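Local structure of hypoxanthine phosphoribosyltransferase (Bacillus anthracis, 4QYI) at residues A[37-42]-A[90-95]; A[63-68]-A[86-91]. The protein probably catalyses the transfer of a phosphoribosyl group from PRPP to hypoxanthine or guanine, a purine salvage step, and carries a magnesium ion in this crystal. One frame throughout, in Å; residues are numbered along the deposited sequence.

Contact 1. Residues A[37-42]-A[90-95]; sequences EIVVIA and VNITGK
Val-39 carries this contact with its two methyl groups. CG1, anti to its own backbone N (chi1 174°), lies 3.9 Å from CG2 of Ile-92, and the two side chains cross at about a right angle. The same CG1 meets CG2 of Val-90 tip to tip at 4.1 Å. The other methyl, CG2 of Val-39, rests 4.0 Å from CB of Lys-95, crossing that side chain obliquely. Ile-41, two residues along, brings CD1 to within 4.1 Å of CG2 of Ile-92, so this one methyl touches both strand residues. No hydrogen bond joins the segments. The strand 38-43 is an inner parallel strand of the central sheet of the phosphoribosyltransferase fold, and 90-95 belongs to the loop leading into its neighbour 96-101. Ile-92 and Ile-41 also pack on Val-97 of that strand and on Phe-117 of helix 108-118. Two local bonds shape the loop. A type II turn runs from Ile-92 to Lys-95, with Lys-95 N bonded to Ile-92 O at 3.0 Å and Gly-94 at positive phi (72°). Overlapping its start, Asn-91 OD1 accepts from Thr-93 N at 2.9 Å in an Asx turn, with the donor above the carbonyl plane.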
loop_
_atom_site.group_PDB
_atom_site.type_symbol
_atom_site.label_atom_id
_atom_site.label_comp_id
_atom_site.label_asym_id
_atom_site.label_seq_id
_atom_site.Cartn_x
_atom_site.Cartn_y
_atom_site.Cartn_z
ATOM N N GLU A 37 12.157 16.023 8.265
ATOM C CA GLU A 37 11.777 14.958 7.334
ATOM C C GLU A 37 11.354 13.755 8.177
ATOM O O GLU A 37 11.790 13.618 9.317
ATOM C CB GLU A 37 12.964 14.564 6.466
ATOM C CG GLU A 37 13.558 15.740 5.704
ATOM C CD GLU A 37 14.775 15.344 4.887
ATOM O OE1 GLU A 37 14.942 14.139 4.601
ATOM O OE2 GLU A 37 15.565 16.244 4.534
ATOM N N ILE A 38 10.508 12.897 7.616
ATOM C CA ILE A 38 10.029 11.715 8.309
ATOM C C ILE A 38 10.086 10.508 7.404
ATOM O O ILE A 38 9.877 10.621 6.203
ATOM C CB ILE A 38 8.551 11.876 8.716
ATOM C CG1 ILE A 38 8.378 13.082 9.638
ATOM C CG2 ILE A 38 8.042 10.627 9.422
ATOM C CD1 ILE A 38 6.923 13.450 9.849
ATOM N N VAL A 39 10.391 9.346 7.989
ATOM C CA VAL A 39 10.361 8.094 7.262
ATOM C C VAL A 39 9.169 7.324 7.840
ATOM O O VAL A 39 9.074 7.114 9.054
ATOM C CB VAL A 39 11.630 7.238 7.440
ATOM C CG1 VAL A 39 11.457 5.873 6.761
ATOM C CG2 VAL A 39 12.851 7.969 6.892
ATOM N N VAL A 40 8.254 6.937 6.969
ATOM C CA VAL A 40 7.091 6.163 7.373
ATOM C C VAL A 40 7.312 4.725 6.924
ATOM O O VAL A 40 7.623 4.467 5.771
ATOM C CB VAL A 40 5.792 6.708 6.771
ATOM C CG1 VAL A 40 4.637 5.757 7.015
ATOM C CG2 VAL A 40 5.470 8.054 7.366
ATOM N N ILE A 41 7.221 3.792 7.865
ATOM C CA ILE A 41 7.373 2.391 7.541
ATOM C C ILE A 41 6.070 1.697 7.855
ATOM O O ILE A 41 5.680 1.544 9.019
ATOM C CB ILE A 41 8.509 1.718 8.313
ATOM C CG1 ILE A 41 9.847 2.367 7.957
ATOM C CG2 ILE A 41 8.577 0.233 7.954
ATOM C CD1 ILE A 41 10.958 1.864 8.828
ATOM N N ALA A 42 5.407 1.253 6.798
ATOM C CA ALA A 42 4.124 0.566 6.933
ATOM C C ALA A 42 4.262 -0.954 6.986
ATOM O O ALA A 42 4.993 -1.552 6.197
ATOM C CB ALA A 42 3.234 0.976 5.780
ATOM N N VAL A 90 15.155 1.434 2.717
ATOM C CA VAL A 90 15.605 2.803 2.980
ATOM C C VAL A 90 16.477 2.934 4.195
ATOM O O VAL A 90 16.454 2.108 5.107
ATOM C CB VAL A 90 14.433 3.773 3.145
ATOM C CG1 VAL A 90 13.637 3.857 1.860
ATOM C CG2 VAL A 90 13.538 3.366 4.321
ATOM N N ASN A 91 17.269 3.994 4.190
ATOM C CA ASN A 91 18.137 4.312 5.293
ATOM C C ASN A 91 17.393 5.044 6.403
ATOM O O ASN A 91 16.892 6.136 6.185
ATOM C CB ASN A 91 19.256 5.231 4.794
ATOM C CG ASN A 91 20.179 5.673 5.903
ATOM O OD1 ASN A 91 20.278 5.028 6.945
ATOM N ND2 ASN A 91 20.802 6.821 5.710
ATOM N N ILE A 92 17.287 4.457 7.592
ATOM C CA ILE A 92 16.641 5.154 8.702
ATOM C C ILE A 92 17.643 5.593 9.781
ATOM O O ILE A 92 17.251 6.125 10.819
ATOM C CB ILE A 92 15.560 4.326 9.375
ATOM C CG1 ILE A 92 16.144 3.045 9.985
ATOM C CG2 ILE A 92 14.450 4.007 8.383
ATOM C CD1 ILE A 92 15.120 2.234 10.746
ATOM N N THR A 93 18.931 5.379 9.536
ATOM C CA THR A 93 19.960 5.782 10.498
ATOM C C THR A 93 19.942 7.311 10.676
ATOM O O THR A 93 20.096 8.059 9.717
ATOM C CB THR A 93 21.355 5.294 10.071
ATOM O OG1 THR A 93 21.341 3.873 10.025
ATOM C CG2 THR A 93 22.426 5.738 11.045
ATOM N N GLY A 94 19.732 7.747 11.915
ATOM C CA GLY A 94 19.649 9.187 12.244
ATOM C C GLY A 94 18.369 9.850 11.747
ATOM O O GLY A 94 18.269 11.067 11.738
ATOM N N LYS A 95 17.374 9.057 11.355
ATOM C CA LYS A 95 16.123 9.612 10.857
ATOM C C LYS A 95 14.990 9.480 11.853
ATOM O O LYS A 95 15.067 8.730 12.832
ATOM C CB LYS A 95 15.689 8.885 9.590
ATOM C CG LYS A 95 16.738 8.815 8.490
ATOM C CD LYS A 95 17.166 10.168 7.992
ATOM C CE LYS A 95 18.268 10.008 6.958
ATOM N NZ LYS A 95 18.833 11.323 6.569
#

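Contact 2. Residues A[63-68]-A[86-91]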
loop_
_atom_site.group_PDB
_atom_site.type_symbol
_atom_site.label_atom_id
_atom_site.label_comp_id
_atom_site.label_asym_id
_atom_site.label_seq_id
_atom_site.Cartn_x
_atom_site.Cartn_y
_atom_site.Cartn_z
ATOM N N THR A 63 9.358 9.949 3.421
ATOM C CA THR A 63 9.913 8.807 2.683
ATOM C C THR A 63 9.108 7.620 3.184
ATOM O O THR A 63 8.907 7.475 4.386
ATOM C CB THR A 63 11.394 8.563 2.985
ATOM O OG1 THR A 63 12.148 9.622 2.432
ATOM C CG2 THR A 63 11.904 7.236 2.357
ATOM N N ILE A 64 8.574 6.799 2.296
ATOM C CA ILE A 64 7.826 5.650 2.801
ATOM C C ILE A 64 8.473 4.346 2.353
ATOM O O ILE A 64 9.029 4.265 1.280
ATOM C CB ILE A 64 6.304 5.708 2.503
ATOM C CG1 ILE A 64 5.583 4.512 3.158
ATOM C CG2 ILE A 64 6.037 5.716 1.020
ATOM C CD1 ILE A 64 4.083 4.682 3.290
ATOM N N ASP A 65 8.400 3.330 3.199
ATOM C CA ASP A 65 8.915 2.013 2.844
ATOM C C ASP A 65 7.995 1.016 3.553
ATOM O O ASP A 65 7.121 1.399 4.360
ATOM C CB ASP A 65 10.383 1.844 3.263
ATOM C CG ASP A 65 11.098 0.687 2.528
ATOM O OD1 ASP A 65 10.472 -0.010 1.690
ATOM O OD2 ASP A 65 12.311 0.492 2.767
ATOM N N PHE A 66 8.186 -0.257 3.234
ATOM C CA PHE A 66 7.363 -1.311 3.775
ATOM C C PHE A 66 8.171 -2.437 4.408
ATOM O O PHE A 66 9.312 -2.703 4.030
ATOM C CB PHE A 66 6.522 -1.911 2.654
ATOM C CG PHE A 66 5.632 -0.931 1.976
ATOM C CD1 PHE A 66 4.422 -0.582 2.555
ATOM C CD2 PHE A 66 5.990 -0.359 0.775
ATOM C CE1 PHE A 66 3.589 0.331 1.956
ATOM C CE2 PHE A 66 5.153 0.564 0.159
ATOM C CZ PHE A 66 3.956 0.909 0.754
ATOM N N ILE A 67 7.551 -3.091 5.375
ATOM C CA ILE A 67 8.141 -4.245 6.011
ATOM C C ILE A 67 7.076 -5.325 6.054
ATOM O O ILE A 67 5.885 -5.036 6.194
ATOM C CB ILE A 67 8.705 -3.930 7.417
ATOM C CG1 ILE A 67 9.500 -5.117 7.952
ATOM C CG2 ILE A 67 7.597 -3.580 8.394
ATOM C CD1 ILE A 67 10.378 -4.794 9.150
ATOM N N SER A 68 7.510 -6.570 5.898
ATOM C CA SER A 68 6.626 -7.706 5.949
ATOM C C SER A 68 7.204 -8.735 6.922
ATOM O O SER A 68 8.383 -9.082 6.842
ATOM C CB SER A 68 6.392 -8.292 4.571
ATOM O OG SER A 68 5.588 -9.433 4.699
ATOM N N LYS A 86 10.305 -9.379 4.448
ATOM C CA LYS A 86 10.825 -8.291 3.641
ATOM C C LYS A 86 11.278 -7.225 4.603
ATOM O O LYS A 86 10.480 -6.650 5.340
ATOM C CB LYS A 86 9.761 -7.716 2.683
ATOM C CG LYS A 86 10.246 -6.527 1.827
ATOM C CD LYS A 86 11.307 -6.948 0.813
ATOM C CE LYS A 86 11.787 -5.773 -0.049
ATOM N NZ LYS A 86 12.589 -4.728 0.689
ATOM N N ASP A 87 12.573 -6.944 4.564
ATOM C CA ASP A 87 13.176 -5.958 5.407
ATOM C C ASP A 87 13.145 -4.608 4.666
ATOM O O ASP A 87 12.836 -4.548 3.487
ATOM C CB ASP A 87 14.618 -6.373 5.658
ATOM C CG ASP A 87 15.229 -5.728 6.887
ATOM O OD1 ASP A 87 14.566 -4.903 7.550
ATOM O OD2 ASP A 87 16.362 -6.143 7.245
ATOM N N ILE A 88 13.468 -3.532 5.353
ATOM C CA ILE A 88 13.431 -2.240 4.699
ATOM C C ILE A 88 14.617 -2.007 3.766
ATOM O O ILE A 88 15.721 -2.512 3.989
ATOM C CB ILE A 88 13.337 -1.097 5.714
ATOM C CG1 ILE A 88 14.513 -1.125 6.684
ATOM C CG2 ILE A 88 12.033 -1.185 6.499
ATOM C CD1 ILE A 88 14.612 0.157 7.500
ATOM N N ASP A 89 14.375 -1.198 2.748
ATOM C CA ASP A 89 15.387 -0.804 1.796
ATOM C C ASP A 89 15.956 0.560 2.129
ATOM O O ASP A 89 17.092 0.826 1.815
ATOM C CB ASP A 89 14.758 -0.639 0.415
ATOM C CG ASP A 89 14.115 -1.897 -0.067
ATOM O OD1 ASP A 89 14.804 -2.921 -0.049
ATOM O OD2 ASP A 89 12.932 -1.852 -0.469
ATOM N N VAL A 90 15.155 1.434 2.717
ATOM C CA VAL A 90 15.605 2.803 2.980
ATOM C C VAL A 90 16.477 2.934 4.195
ATOM O O VAL A 90 16.454 2.108 5.107
ATOM C CB VAL A 90 14.433 3.773 3.145
ATOM C CG1 VAL A 90 13.637 3.857 1.860
ATOM C CG2 VAL A 90 13.538 3.366 4.321
ATOM N N ASN A 91 17.269 3.994 4.190
ATOM C CA ASN A 91 18.137 4.312 5.293
ATOM C C ASN A 91 17.393 5.044 6.403
ATOM O O ASN A 91 16.892 6.136 6.185
ATOM C CB ASN A 91 19.256 5.231 4.794
ATOM C CG ASN A 91 20.179 5.673 5.903
ATOM O OD1 ASN A 91 20.278 5.028 6.945
ATOM N ND2 ASN A 91 20.802 6.821 5.710
HETATM O O HOH W 1 10.433 -2.684 1.362
#
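Asp-65 OD2 is gripped by two successive backbone N-H groups. Asp-89 N donates to the syn lone pair of Asp-65 OD2 at 2.7 Å; Val-90 N meets Asp-65 OD2 at 3.0 Å from above the carboxylate plane. The torsions send the carboxylate across to the loop, with CG anti to the backbone N (chi1 -161°). Asp-65 OD1 accepts from Phe-66 N at 2.8 Å, which helps to fix the rotation of the group. Asp-89 OD2 stands only 3.8 Å from Asp-65 OD1. The like charges are probably offset by salt bridges from both aspartates to basic side chains of the other subunit. Lys-86 NZ also pairs with Asp-89 OD1 at 3.0 Å. Its chain, bent at chi2 and chi4, curls back so that NZ also reaches Asp-87 O nearly along the C=O axis. A water that accepts from Lys-86 NZ lies within hydrogen-bonding distance of Asp-65 OD1 and Phe-66 O. At the other end Ser-68 and Lys-86 form an antiparallel hydrogen-bonded pair, with Ser-68 N to Lys-86 O at 3.0 Å. Apolar contacts flank the polar core. Thr-63 CG2 meets Val-90 CG1 tip to tip at 3.8 Å, and Ile-67 CB faces Ile-88 CG2. Beyond Lys-86 the antiparallel 62-71/82-84 pairing ends and Asp-65 holds the loop, near the 82-84 edge of the central phosphoribosyltransferase sheet and in the interface with the other subunit.

How the contacts relate
The two contacts lie side by side, their centres 9 Å apart, on the same side of the chain's centre. Along the chain the order is 37-42, 63-68, then 86-95, where both contacts end and share Val-90 and Asn-91. Strands 38-43 and 62-71 are parallel neighbours, joined by probable hydrogen bonds from Val-40 N to Thr-63 O and from Thr-63 N to Ile-38 O. The sheet order is 82-84, 62-71, 38-43, 96-101, so the connection from 82-84 to 96-101 passes over both strands in turn. Contact 2 ties its first half to 62-71, largely by polar bonds; contact 1 packs its second half on 38-43. The chain then enters strand 96-101, whose last residue, Glu-101, and the next, Asp-102, form the magnesium site.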